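Local atomic coordinates of D-mandelate dehydrogenase (Rhodotorula graminis, PDB entry 2W2K), a protein that probably oxidises D-mandelate and reduces related 2-oxoacids with a nicotinamide cofactor, as a member of the D-isomer specific 2-hydroxyacid dehydrogenase family. Residues 241-246 and 273-278. Numbering follows the deposited sequence.
Sequences AFFAAM and GKLLSA
In the Rossmann-type NAD-binding domain, the C-terminal end of helix 240-245 meets the chain leading into strand 275-280 through Lys-274, a lysine whose ammonium group bonds to carbonyls at the helix end, and a hydrophobic patch centred on Leu-275. The ammonium group of Lys-274 docks on the last turn of the helix: Lys-274 NZ donates to Phe-243 O at 3.0 Å, with a C=O...N angle of 136° and the nitrogen tilted 20° from the carbonyl plane. The same oxygen accepts the backbone N-H of Met-246, which arrives from the opposite face of that plane, so one carbonyl is gripped twice. A weak bond of 3.2 Å joins Lys-274 NZ to Met-246 O, just past the helix, and Ala-244 O lies 3.1 Å from Lys-274 NZ. A positive charge beside these carbonyls should be favoured by the helix dipole. The lysine starts with CG anti to its backbone N (chi1 162°), then bends at chi2, chi3 and chi4; this curl lays CD and CE near Met-246 O and brings Lys-274 CD to 4.2 Å from Met-246 CB. Just before Lys-274, Gly-273 ends helix 263-271 in a Schellman motif, and the backbone of Lys-274 bonds to Gly-249, next to strand 250-254. Phe-243 and Leu-275 also pack on Leu-266 of helix 263-271, while Met-246 touches Ala-218 of helix 214-220. Deeper in, the two methyls of Leu-275 divide the apolar work. Met-246, bent at chi3, presents both SD and CE to Leu-275 CD2, with Met-246 CE at 3.9 Å. Leu-275 CD1 lies obliquely against the Phe-243 ring, 3.8 Å from Phe-243 CE1.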
loop_
_atom_site.group_PDB
_atom_site.type_symbol
_atom_site.label_atom_id
_atom_site.label_comp_id
_atom_site.label_asym_id
_atom_site.label_seq_id
_atom_site.Cartn_x
_atom_site.Cartn_y
_atom_site.Cartn_z
ATOM N N ALA B 241 20.802 -18.940 -8.045
ATOM C CA ALA B 241 20.533 -20.074 -7.101
ATOM C C ALA B 241 19.383 -19.766 -6.113
ATOM O O ALA B 241 18.593 -20.659 -5.723
ATOM C CB ALA B 241 21.798 -20.446 -6.336
ATOM N N PHE B 242 19.293 -18.501 -5.711
ATOM C CA PHE B 242 18.225 -18.064 -4.808
ATOM C C PHE B 242 16.861 -18.217 -5.482
ATOM O O PHE B 242 15.924 -18.779 -4.873
ATOM C CB PHE B 242 18.422 -16.603 -4.367
ATOM C CG PHE B 242 17.478 -16.165 -3.251
ATOM C CD1 PHE B 242 17.882 -16.237 -1.928
ATOM C CD2 PHE B 242 16.186 -15.688 -3.538
ATOM C CE1 PHE B 242 17.025 -15.852 -0.867
ATOM C CE2 PHE B 242 15.316 -15.258 -2.486
ATOM C CZ PHE B 242 15.741 -15.359 -1.139
ATOM N N PHE B 243 16.740 -17.719 -6.717
ATOM C CA PHE B 243 15.483 -17.828 -7.472
ATOM C C PHE B 243 15.121 -19.295 -7.774
ATOM O O PHE B 243 13.929 -19.685 -7.680
ATOM C CB PHE B 243 15.480 -16.977 -8.753
ATOM C CG PHE B 243 15.516 -15.482 -8.503
ATOM C CD1 PHE B 243 14.500 -14.852 -7.749
ATOM C CD2 PHE B 243 16.557 -14.698 -9.015
ATOM C CE1 PHE B 243 14.528 -13.459 -7.496
ATOM C CE2 PHE B 243 16.595 -13.300 -8.776
ATOM C CZ PHE B 243 15.573 -12.683 -8.024
ATOM N N ALA B 244 16.133 -20.110 -8.108
ATOM C CA ALA B 244 15.897 -21.568 -8.280
ATOM C C ALA B 244 15.247 -22.216 -7.057
ATOM O O ALA B 244 14.385 -23.144 -7.188
ATOM C CB ALA B 244 17.215 -22.317 -8.693
ATOM N N ALA B 245 15.625 -21.734 -5.865
ATOM C CA ALA B 245 15.079 -22.255 -4.589
ATOM C C ALA B 245 13.667 -21.760 -4.236
ATOM O O ALA B 245 12.978 -22.409 -3.446
ATOM C CB ALA B 245 16.065 -22.014 -3.399
ATOM N N MET B 246 13.220 -20.653 -4.852
ATOM C CA MET B 246 11.870 -20.110 -4.583
ATOM C C MET B 246 10.727 -20.984 -5.119
ATOM O O MET B 246 10.913 -21.770 -6.056
ATOM C CB MET B 246 11.745 -18.656 -5.105
ATOM C CG MET B 246 12.653 -17.667 -4.340
ATOM S SD MET B 246 12.471 -15.932 -4.866
ATOM C CE MET B 246 10.904 -15.486 -4.077
ATOM N N GLY B 273 8.224 -17.701 -15.488
ATOM C CA GLY B 273 7.062 -17.934 -14.620
ATOM C C GLY B 273 7.385 -18.363 -13.194
ATOM O O GLY B 273 6.469 -18.630 -12.401
ATOM N N LYS B 274 8.675 -18.468 -12.858
ATOM C CA LYS B 274 9.062 -18.800 -11.472
ATOM C C LYS B 274 8.492 -17.750 -10.522
ATOM O O LYS B 274 7.915 -18.087 -9.471
ATOM C CB LYS B 274 10.591 -18.935 -11.303
ATOM C CG LYS B 274 11.118 -18.846 -9.835
ATOM C CD LYS B 274 10.544 -19.925 -8.885
ATOM C CE LYS B 274 10.820 -21.358 -9.334
ATOM N NZ LYS B 274 12.214 -21.798 -8.995
ATOM N N LEU B 275 8.676 -16.480 -10.885
ATOM C CA LEU B 275 8.055 -15.364 -10.157
ATOM C C LEU B 275 6.793 -14.883 -10.869
ATOM O O LEU B 275 6.804 -14.727 -12.092
ATOM C CB LEU B 275 9.048 -14.182 -10.036
ATOM C CG LEU B 275 10.333 -14.347 -9.202
ATOM C CD1 LEU B 275 11.231 -13.142 -9.418
ATOM C CD2 LEU B 275 10.043 -14.529 -7.707
ATOM N N LEU B 276 5.709 -14.669 -10.107
ATOM C CA LEU B 276 4.506 -13.991 -10.608
ATOM C C LEU B 276 4.718 -12.479 -10.781
ATOM O O LEU B 276 4.285 -11.865 -11.799
ATOM C CB LEU B 276 3.325 -14.242 -9.644
ATOM C CG LEU B 276 2.010 -13.490 -9.954
ATOM C CD1 LEU B 276 1.411 -14.034 -11.268
ATOM C CD2 LEU B 276 1.012 -13.585 -8.799
ATOM N N SER B 277 5.365 -11.878 -9.783
ATOM C CA SER B 277 5.433 -10.411 -9.673
ATOM C C SER B 277 6.646 -9.979 -8.826
ATOM O O SER B 277 7.203 -10.782 -8.035
ATOM C CB SER B 277 4.114 -9.853 -9.085
ATOM O OG SER B 277 3.809 -10.495 -7.848
ATOM N N ALA B 278 7.080 -8.733 -9.026
ATOM C CA ALA B 278 8.214 -8.152 -8.258
ATOM C C ALA B 278 8.044 -6.641 -8.085
ATOM O O ALA B 278 7.359 -5.991 -8.900
ATOM C CB ALA B 278 9.579 -8.484 -8.943
#